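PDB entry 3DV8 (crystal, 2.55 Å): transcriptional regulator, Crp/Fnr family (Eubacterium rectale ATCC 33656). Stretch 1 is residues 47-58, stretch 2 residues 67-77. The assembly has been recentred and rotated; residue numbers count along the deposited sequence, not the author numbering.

Stretch 1, residues 47-58: LLLVKSGQLRTY
Stretch 2 67-77: ITLYRLFDMDM

The two stretches form an antiparallel beta pairing in two short ladders separated by loops and offset by one residue in register, with an aspartate side chain bonded to a backbone amide between them, burying 1017 Å² in total.

Strand 55-58 runs against strand 67-72, with 133° between their N-to-C directions and axes approaching to 4.6 Å. Leu 55 and Leu 72 form a hydrogen-bonded pair, CA-CA 5.0 Å. Leu 55 N donates to Leu 72 O at 2.9 Å, and Leu 72 N returns to Leu 55 O at 3.0 Å. Arg 56 faces Arg 71 in a non-hydrogen-bonded pair, CA-CA 4.7 Å. Thr 57 pairs with Tyr 70: Thr 57 N donates to Tyr 70 O at 3.1 Å. A beta bulge then shifts the register by one, so Tyr 58 pairs with Thr 68. There, Leu 69 N donates to Thr 57 O at 2.9 Å. Tyr 70 N donates weakly to Thr 57 O at 3.5 Å. Leu 69 has phi/psi -80/-50, unlike an extended strand residue.

Leu 55, Thr 57, Tyr 70 and Leu 72 share one face, and all are buried. Thr 57 has the largest area covered by the other stretch, 99 Å². Leu 55 and Leu 72, both m,t rotamers, meet CB to CB at 4.2 Å. Thr 57 (chi1 m) sets its CB over the Tyr 70 ring, 3.7 Å from the centroid. Tyr 70 takes chi1 p and chi2 88°, which swings its ring back over Thr 57. A beta-branched threonine suits this strand position and presents a compact carbon to the ring.

Arg 56, Tyr 58, Thr 68 and Arg 71 lie on the other face. Arg 56 has chi1 t and chi2 at -142°, between the usual wells, and Arg 56 NE donates to Thr 68 OG1 at 2.9 Å; its NH2 adds a weak bond to Thr 68 OG1 at 3.3 Å. Gln 54 NE2 lies over one face of the Arg 71 guanidinium.

The chain turns a corner at Lys 51. Before it, Leu 49 pairs with Met 77, CA-CA 4.7 Å, and Leu 49 CD1 packs on Met 77 CG at 3.7 Å. Val 50 N donates to Asp 76 O at 3.1 Å, and Met 75 N to Val 50 O at 2.7 Å. Val 50 is buried and points toward stretch 2, with Val 50 CG1 3.2 Å from Phe 73 O. Met 75 and Met 77 are selenomethionines.

A type II turn spans Phe 73 to Asp 76. Asp 76 N donates to Phe 73 O at 3.2 Å, and Phe 73 N to Asp 76 OD2 at 2.9 Å. Asp 74 (chi1 m) reaches across: Gly 53 N donates to Asp 74 OD1 at 2.8 Å, almost linearly. Gly 53 has phi/psi 147/-159, where a CB would jam against the preceding carbonyl.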

# COMPACT_ATOMS: atom_id res chain seq x y z
N LEU A 47 -14.63 5.24 12.70
CA LEU A 47 -14.67 3.94 12.02
C LEU A 47 -16.10 3.72 11.55
O LEU A 47 -17.03 4.05 12.28
CB LEU A 47 -14.21 2.78 12.92
CG LEU A 47 -12.70 2.68 13.18
CD1 LEU A 47 -12.17 3.75 14.14
CD2 LEU A 47 -12.38 1.31 13.71
N LEU A 48 -16.26 3.19 10.34
CA LEU A 48 -17.58 2.94 9.74
C LEU A 48 -17.80 1.44 9.63
O LEU A 48 -16.94 0.74 9.12
CB LEU A 48 -17.69 3.57 8.33
CG LEU A 48 -17.19 5.01 8.13
CD1 LEU A 48 -17.22 5.41 6.67
CD2 LEU A 48 -17.96 6.00 8.99
N LEU A 49 -18.94 0.96 10.14
CA LEU A 49 -19.35 -0.45 10.02
C LEU A 49 -20.49 -0.42 9.00
O LEU A 49 -21.53 0.21 9.24
CB LEU A 49 -19.81 -1.02 11.37
CG LEU A 49 -20.20 -2.51 11.41
CD1 LEU A 49 -19.03 -3.43 11.00
CD2 LEU A 49 -20.73 -2.92 12.79
N VAL A 50 -20.27 -1.06 7.86
CA VAL A 50 -21.26 -1.10 6.79
C VAL A 50 -22.31 -2.16 7.13
O VAL A 50 -22.03 -3.35 7.06
CB VAL A 50 -20.59 -1.38 5.41
CG1 VAL A 50 -21.63 -1.53 4.29
CG2 VAL A 50 -19.57 -0.28 5.06
N LYS A 51 -23.51 -1.72 7.53
CA LYS A 51 -24.64 -2.64 7.77
C LYS A 51 -25.09 -3.19 6.41
O LYS A 51 -25.25 -4.41 6.25
CB LYS A 51 -25.82 -1.95 8.45
CG LYS A 51 -26.97 -2.92 8.82
CD LYS A 51 -28.25 -2.20 9.22
CE LYS A 51 -29.40 -3.18 9.37
NZ LYS A 51 -30.69 -2.49 9.66
N SER A 52 -25.29 -2.29 5.45
CA SER A 52 -25.76 -2.65 4.11
C SER A 52 -25.42 -1.56 3.09
O SER A 52 -25.84 -0.42 3.26
CB SER A 52 -27.27 -2.87 4.16
OG SER A 52 -27.80 -3.17 2.89
N GLY A 53 -24.66 -1.91 2.06
CA GLY A 53 -24.26 -0.97 1.01
C GLY A 53 -22.89 -1.21 0.39
O GLY A 53 -22.33 -2.32 0.48
N GLN A 54 -22.35 -0.16 -0.22
CA GLN A 54 -21.08 -0.23 -0.94
C GLN A 54 -20.35 1.13 -0.89
O GLN A 54 -20.92 2.15 -1.30
CB GLN A 54 -21.35 -0.67 -2.38
CG GLN A 54 -20.10 -0.99 -3.21
CD GLN A 54 -20.45 -1.44 -4.62
OE1 GLN A 54 -21.32 -2.29 -4.83
NE2 GLN A 54 -19.76 -0.88 -5.60
N LEU A 55 -19.12 1.11 -0.36
CA LEU A 55 -18.24 2.28 -0.25
C LEU A 55 -17.02 2.08 -1.14
O LEU A 55 -16.59 0.95 -1.39
CB LEU A 55 -17.79 2.52 1.19
CG LEU A 55 -18.87 2.76 2.25
CD1 LEU A 55 -18.21 2.98 3.62
CD2 LEU A 55 -19.80 3.94 1.89
N ARG A 56 -16.47 3.20 -1.59
CA ARG A 56 -15.32 3.22 -2.47
C ARG A 56 -14.23 4.15 -1.94
O ARG A 56 -14.44 5.37 -1.86
CB ARG A 56 -15.80 3.71 -3.82
CG ARG A 56 -14.76 3.74 -4.92
CD ARG A 56 -14.93 4.95 -5.80
NE ARG A 56 -13.80 5.10 -6.72
CZ ARG A 56 -13.53 6.18 -7.44
NH1 ARG A 56 -14.25 7.28 -7.32
NH2 ARG A 56 -12.47 6.16 -8.25
N THR A 57 -13.06 3.58 -1.58
CA THR A 57 -11.89 4.33 -1.14
C THR A 57 -11.02 4.58 -2.36
O THR A 57 -10.67 3.65 -3.06
CB THR A 57 -11.12 3.61 -0.05
OG1 THR A 57 -11.98 3.46 1.08
CG2 THR A 57 -9.87 4.41 0.37
N TYR A 58 -10.71 5.84 -2.63
CA TYR A 58 -9.89 6.24 -3.77
C TYR A 58 -9.00 7.44 -3.47
O TYR A 58 -9.12 8.09 -2.41
CB TYR A 58 -10.79 6.51 -4.99
CG TYR A 58 -11.74 7.70 -4.90
CD1 TYR A 58 -12.89 7.66 -4.09
CD2 TYR A 58 -11.54 8.84 -5.69
CE1 TYR A 58 -13.80 8.75 -4.04
CE2 TYR A 58 -12.43 9.93 -5.65
CZ TYR A 58 -13.56 9.87 -4.82
OH TYR A 58 -14.42 10.94 -4.78
N ILE A 67 -7.99 6.77 -9.01
CA ILE A 67 -7.84 5.30 -9.04
C ILE A 67 -8.41 4.73 -7.72
O ILE A 67 -8.11 5.26 -6.65
CB ILE A 67 -6.37 4.81 -9.32
CG1 ILE A 67 -6.34 3.29 -9.51
CG2 ILE A 67 -5.41 5.23 -8.22
CD1 ILE A 67 -4.97 2.73 -9.95
N THR A 68 -9.26 3.70 -7.82
CA THR A 68 -9.85 3.03 -6.65
C THR A 68 -8.80 2.16 -5.94
O THR A 68 -8.16 1.33 -6.58
CB THR A 68 -11.05 2.12 -7.04
OG1 THR A 68 -12.07 2.91 -7.66
CG2 THR A 68 -11.65 1.38 -5.83
N LEU A 69 -8.64 2.37 -4.64
CA LEU A 69 -7.74 1.56 -3.83
C LEU A 69 -8.43 0.23 -3.49
O LEU A 69 -7.86 -0.84 -3.68
CB LEU A 69 -7.30 2.30 -2.57
CG LEU A 69 -6.55 3.63 -2.80
CD1 LEU A 69 -6.10 4.18 -1.46
CD2 LEU A 69 -5.35 3.48 -3.72
N TYR A 70 -9.65 0.31 -2.98
CA TYR A 70 -10.44 -0.87 -2.63
C TYR A 70 -11.89 -0.47 -2.42
O TYR A 70 -12.21 0.72 -2.34
CB TYR A 70 -9.90 -1.53 -1.34
CG TYR A 70 -9.82 -0.58 -0.16
CD1 TYR A 70 -10.92 -0.39 0.69
CD2 TYR A 70 -8.65 0.15 0.10
CE1 TYR A 70 -10.86 0.51 1.76
CE2 TYR A 70 -8.57 1.04 1.18
CZ TYR A 70 -9.69 1.22 2.00
OH TYR A 70 -9.63 2.09 3.07
N ARG A 71 -12.74 -1.48 -2.32
CA ARG A 71 -14.16 -1.31 -2.03
C ARG A 71 -14.52 -2.03 -0.73
O ARG A 71 -13.94 -3.07 -0.39
CB ARG A 71 -15.01 -1.85 -3.18
CG ARG A 71 -15.09 -0.92 -4.39
CD ARG A 71 -15.67 -1.67 -5.57
NE ARG A 71 -16.29 -0.84 -6.61
CZ ARG A 71 -16.69 -1.28 -7.81
NH1 ARG A 71 -16.46 -2.54 -8.21
NH2 ARG A 71 -17.27 -0.44 -8.65
N LEU A 72 -15.47 -1.44 -0.00
CA LEU A 72 -16.02 -1.99 1.24
C LEU A 72 -17.50 -2.32 0.97
O LEU A 72 -18.22 -1.49 0.40
CB LEU A 72 -15.86 -0.99 2.38
CG LEU A 72 -14.44 -0.51 2.73
CD1 LEU A 72 -14.54 0.53 3.82
CD2 LEU A 72 -13.53 -1.66 3.16
N PHE A 73 -17.93 -3.52 1.37
CA PHE A 73 -19.31 -4.03 1.18
C PHE A 73 -19.99 -4.27 2.53
O PHE A 73 -19.47 -3.82 3.56
CB PHE A 73 -19.24 -5.32 0.35
CG PHE A 73 -18.60 -5.14 -0.99
CD1 PHE A 73 -19.33 -4.64 -2.07
CD2 PHE A 73 -17.25 -5.45 -1.17
CE1 PHE A 73 -18.74 -4.47 -3.32
CE2 PHE A 73 -16.63 -5.29 -2.42
CZ PHE A 73 -17.38 -4.80 -3.51
N ASP A 74 -21.15 -4.93 2.54
CA ASP A 74 -21.89 -5.28 3.77
C ASP A 74 -20.95 -6.02 4.73
O ASP A 74 -20.21 -6.88 4.29
CB ASP A 74 -23.12 -6.18 3.49
CG ASP A 74 -24.14 -5.55 2.54
OD1 ASP A 74 -23.84 -4.53 1.89
OD2 ASP A 74 -25.27 -6.07 2.43
N MSE A 75 -20.97 -5.63 6.01
CA MSE A 75 -20.14 -6.20 7.11
C MSE A 75 -18.67 -5.77 7.20
O MSE A 75 -18.03 -6.06 8.21
CB MSE A 75 -20.25 -7.73 7.20
CG MSE A 75 -21.62 -8.18 7.61
SE MSE A 75 -21.84 -10.03 7.29
CE MSE A 75 -21.99 -9.98 5.23
N ASP A 76 -18.13 -5.09 6.18
CA ASP A 76 -16.76 -4.55 6.25
C ASP A 76 -16.69 -3.39 7.24
O ASP A 76 -17.72 -2.83 7.64
CB ASP A 76 -16.25 -4.05 4.87
CG ASP A 76 -15.71 -5.16 3.99
OD1 ASP A 76 -14.95 -6.02 4.50
OD2 ASP A 76 -15.97 -5.14 2.77
N MSE A 77 -15.47 -3.07 7.66
CA MSE A 77 -15.19 -1.92 8.50
C MSE A 77 -14.23 -0.98 7.81
O MSE A 77 -13.26 -1.42 7.23
CB MSE A 77 -14.62 -2.31 9.85
CG MSE A 77 -15.56 -2.07 11.00
SE MSE A 77 -14.96 -3.15 12.46
CE MSE A 77 -15.65 -4.94 11.70